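Local coordinates for extracellular solute-binding protein (Conexibacter woesei, PDB 4P98), which probably binds a small solute outside the cell membrane and delivers it to an ABC transporter, as a lipoprotein of the BMP (PnrA-like) family, at residues I226-S229 and A230-A234; V289-D292 and D293-A296. One frame throughout, in Å; residues are numbered along the deposited sequence.

Interaction 1: residues I226-S229 and A230-A234; sequences IGVS and AAAGA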
loop_
_atom_site.group_PDB
_atom_site.type_symbol
_atom_site.label_atom_id
_atom_site.label_comp_id
_atom_site.label_asym_id
_atom_site.label_seq_id
_atom_site.Cartn_x
_atom_site.Cartn_y
_atom_site.Cartn_z
ATOM N N ILE A 226 -7.356 5.350 -11.202
ATOM C CA ILE A 226 -6.336 4.472 -10.621
ATOM C C ILE A 226 -6.191 4.845 -9.144
ATOM O O ILE A 226 -6.179 6.028 -8.811
ATOM C CB ILE A 226 -4.982 4.671 -11.330
ATOM C CG1 ILE A 226 -5.060 4.140 -12.758
ATOM C CG2 ILE A 226 -3.850 3.961 -10.581
ATOM C CD1 ILE A 226 -3.875 4.531 -13.620
ATOM N N GLY A 227 -6.107 3.853 -8.259
ATOM C CA GLY A 227 -5.709 4.099 -6.868
ATOM C C GLY A 227 -6.817 4.269 -5.855
ATOM O O GLY A 227 -6.542 4.462 -4.671
ATOM N N VAL A 228 -8.069 4.169 -6.303
ATOM C CA VAL A 228 -9.211 4.382 -5.425
ATOM C C VAL A 228 -9.392 3.217 -4.463
ATOM O O VAL A 228 -9.223 2.065 -4.833
ATOM C CB VAL A 228 -10.510 4.645 -6.225
ATOM C CG1 VAL A 228 -11.697 4.791 -5.289
ATOM C CG2 VAL A 228 -10.338 5.877 -7.090
ATOM N N SER A 229 -9.721 3.549 -3.222
ATOM C CA SER A 229 -9.988 2.582 -2.166
ATOM C C SER A 229 -10.890 1.453 -2.631
ATOM O O SER A 229 -11.898 1.697 -3.315
ATOM C CB SER A 229 -10.665 3.283 -0.976
ATOM O OG SER A 229 -11.198 2.350 -0.030
ATOM N N ALA A 230 -10.538 0.234 -2.213
ATOM C CA ALA A 230 -11.354 -0.955 -2.444
ATOM C C ALA A 230 -12.707 -0.896 -1.715
ATOM O O ALA A 230 -13.601 -1.662 -2.047
ATOM C CB ALA A 230 -10.599 -2.223 -2.034
ATOM N N ALA A 231 -12.860 0.005 -0.742
ATOM C CA ALA A 231 -14.118 0.120 0.017
ATOM C C ALA A 231 -15.172 0.992 -0.677
ATOM O O ALA A 231 -16.255 1.196 -0.142
ATOM C CB ALA A 231 -13.841 0.652 1.410
ATOM N N ALA A 232 -14.857 1.505 -1.856
ATOM C CA ALA A 232 -15.799 2.312 -2.613
ATOM C C ALA A 232 -16.991 1.483 -3.075
ATOM O O ALA A 232 -16.940 0.251 -3.093
ATOM C CB ALA A 232 -15.102 2.940 -3.797
ATOM N N GLY A 233 -18.066 2.168 -3.449
ATOM C CA GLY A 233 -19.271 1.505 -3.953
ATOM C C GLY A 233 -19.062 0.890 -5.325
ATOM O O GLY A 233 -18.103 1.215 -6.020
ATOM N N ALA A 234 -19.979 0.008 -5.714
ATOM C CA ALA A 234 -19.895 -0.718 -6.980
ATOM C C ALA A 234 -19.735 0.185 -8.201
ATOM O O ALA A 234 -18.948 -0.124 -9.082
ATOM C CB ALA A 234 -21.112 -1.632 -7.155
#

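Interaction 2: residues V289-D292 and D293-A296; sequences VVPD and DLQA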
loop_
_atom_site.group_PDB
_atom_site.type_symbol
_atom_site.label_atom_id
_atom_site.label_comp_id
_atom_site.label_asym_id
_atom_site.label_seq_id
_atom_site.Cartn_x
_atom_site.Cartn_y
_atom_site.Cartn_z
ATOM N N VAL A 289 -9.748 1.900 -22.728
ATOM C CA VAL A 289 -8.414 2.461 -22.486
ATOM C C VAL A 289 -7.413 1.418 -21.971
ATOM O O VAL A 289 -6.222 1.684 -21.981
ATOM C CB VAL A 289 -8.451 3.645 -21.487
ATOM C CG1 VAL A 289 -9.516 4.666 -21.897
ATOM C CG2 VAL A 289 -8.686 3.147 -20.070
ATOM N N VAL A 290 -7.883 0.257 -21.509
ATOM C CA VAL A 290 -6.995 -0.737 -20.880
ATOM C C VAL A 290 -6.451 -1.745 -21.901
ATOM O O VAL A 290 -7.216 -2.553 -22.435
ATOM C CB VAL A 290 -7.697 -1.522 -19.755
ATOM C CG1 VAL A 290 -6.713 -2.476 -19.081
ATOM C CG2 VAL A 290 -8.289 -0.568 -18.720
ATOM N N PRO A 291 -5.131 -1.720 -22.162
ATOM C CA PRO A 291 -4.601 -2.720 -23.104
ATOM C C PRO A 291 -4.705 -4.144 -22.563
ATOM O O PRO A 291 -4.611 -4.361 -21.343
ATOM C CB PRO A 291 -3.143 -2.295 -23.285
ATOM C CG PRO A 291 -2.809 -1.539 -22.044
ATOM C CD PRO A 291 -4.077 -0.799 -21.700
ATOM N N ASP A 292 -4.910 -5.107 -23.464
ATOM C CA ASP A 292 -5.055 -6.511 -23.072
ATOM C C ASP A 292 -3.817 -7.021 -22.354
ATOM O O ASP A 292 -3.899 -7.944 -21.552
ATOM C CB ASP A 292 -5.313 -7.408 -24.293
ATOM C CG ASP A 292 -6.650 -7.128 -24.958
ATOM O OD1 ASP A 292 -7.644 -6.886 -24.234
ATOM O OD2 ASP A 292 -6.705 -7.154 -26.206
ATOM N N ASP A 293 -2.674 -6.420 -22.653
ATOM C CA ASP A 293 -1.398 -6.858 -22.081
ATOM C C ASP A 293 -0.911 -5.980 -20.916
ATOM O O ASP A 293 0.291 -5.926 -20.640
ATOM C CB ASP A 293 -0.329 -6.902 -23.177
ATOM C CG ASP A 293 0.056 -5.519 -23.677
ATOM O OD1 ASP A 293 -0.669 -4.552 -23.376
ATOM O OD2 ASP A 293 1.088 -5.388 -24.369
ATOM N N LEU A 294 -1.815 -5.291 -20.225
ATOM C CA LEU A 294 -1.360 -4.365 -19.176
ATOM C C LEU A 294 -0.544 -5.077 -18.104
ATOM O O LEU A 294 0.526 -4.596 -17.731
ATOM C CB LEU A 294 -2.519 -3.602 -18.532
ATOM C CG LEU A 294 -2.085 -2.585 -17.465
ATOM C CD1 LEU A 294 -1.119 -1.552 -18.032
ATOM C CD2 LEU A 294 -3.316 -1.918 -16.864
ATOM N N GLN A 295 -1.047 -6.215 -17.628
ATOM C CA GLN A 295 -0.388 -6.988 -16.585
ATOM C C GLN A 295 0.993 -7.459 -17.031
ATOM O O GLN A 295 1.936 -7.419 -16.240
ATOM C CB GLN A 295 -1.238 -8.179 -16.136
ATOM C CG GLN A 295 -0.655 -8.949 -14.951
ATOM C CD GLN A 295 -0.545 -8.092 -13.698
ATOM O OE1 GLN A 295 0.554 -7.742 -13.245
ATOM N NE2 GLN A 295 -1.688 -7.734 -13.147
ATOM N N ALA A 296 1.108 -7.882 -18.292
ATOM C CA ALA A 296 2.394 -8.305 -18.850
ATOM C C ALA A 296 3.387 -7.148 -18.831
ATOM O O ALA A 296 4.553 -7.336 -18.509
ATOM C CB ALA A 296 2.225 -8.850 -20.274
HETATM O O HOH W 1 -3.544 -7.407 -18.424
HETATM O O HOH W 2 -1.292 -9.411 -19.786
#

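Interaction 1: residues I226-S229 and A230-A234
Ser-229 and Ala-232 are the ends of a type I beta turn, in which two backbone N-H groups are received by Ser-229, one at its OG and one at its carbonyl O. The side-chain bond has Ala-231 N as donor and Ser-229 OG as acceptor, 3.0 Å apart with an N-H...O angle of 157°, close to straight. It is possible because OG stands anti to the backbone N of its own residue (chi1 168°), beside the carbonyl carbon and on the side of the amides that follow; this serine-to-i+2-amide bond is an ST turn. Ala-231 CB also approaches this oxygen, 3.5 Å from Ser-229 OG. The backbone bond, Ala-232 N to Ser-229 O, is longer at 3.3 Å and weak, although its angle of 160° is favourable. Ser-229 OG has a further hydrogen bond to the carbonyl O of Asp-31, so the same hydroxyl grips the turn and ties it to a distant part of the chain. With an alanine here the Ala-231 amide and the Asp-31 carbonyl would probably lose their shared partner, and of the two bonds within the turn only the weak one would remain.

Apolar contact is slight: Val-228 CG1 meets Ala-232 CB at 4.2 Å, methyl against methyl. Outside the turn, Arg-212 of helix 212-221 touches Ser-229, Ala-231 and Ala-232, while Val-228 N bonds to Asn-240 OD1.

Strand 225-226 belongs to a parallel five-stranded sheet, and the turn follows its C-terminal end, leading to the N-cap residue Gly-233 of helix 234-237: a strand-to-helix loop of the alpha/beta periplasmic-binding-protein fold.

Interaction 2: residues V289-D292 and D293-A296
Pro-291 and Leu-294 close a type I beta turn that leads the chain into helix 294-307. Its backbone bond runs from Leu-294 N to Pro-291 O, 3.2 Å long and bent, with an N-H...O angle of 143°.

Side chains pack across the same turn. The proline ring of Pro-291 brings CG to 4.1 Å from Leu-294 CB, the two side chains lying aslant. Leu-294 also reaches back to the residue before the proline: Leu-294 CD2 meets Val-290 CG1 at 4.1 Å, with the side chains at about a right angle. A torsion helps explain that meeting, since Leu-294 CG extends anti to its own backbone N (chi1 -178°), which carries the isobutyl group out toward the valine. Both residues also touch Ile-283, and Val-290 rests on Ile-241, which places this apolar cluster against the five-stranded sheet's edge strand 240-242 and the loop carrying Ile-283.

Asp-293 holds the N-cap position, yet its side chain makes no capping bond. Its CG lies between the backbone N and the carbonyl carbon (chi1 69°), and the carboxylate comes in at a slant to the proline ring, Asp-293 OD1 3.4 Å from Pro-291 CB. The same OD1 forms a salt bridge with Arg-297 in the helix, which probably steadies the carboxylate there.

Two waters serve the first turn of the helix from the carbonyl of Asp-292. One donates to Asp-292 O and accepts from Gln-295 N at 2.9 Å; the other accepts from Ala-296 N at 3.2 Å and reaches Asp-292 O by a weak bond of 3.5 Å.

Overall arrangement
Interaction 1 precedes interaction 2 along the chain; their centres lie about 20 Å apart and their nearest atoms about 7 Å, without touching. Both are short turns leading into a helix, 234-237 in one case and 294-307 in the other. The five-stranded parallel sheet relates them: residues 226-229 begin at the end of strand 225-226, while residues 289-292 pack on the adjacent edge strand 240-242. Through Asp-31, which follows strand 22-25 of the six-stranded sheet, interaction 1 joins chain from both sheets, consistent with the two-lobed fold of solute-binding proteins. Interaction 2, farther from the chain centre, attaches the C-terminal helix to the five-stranded side.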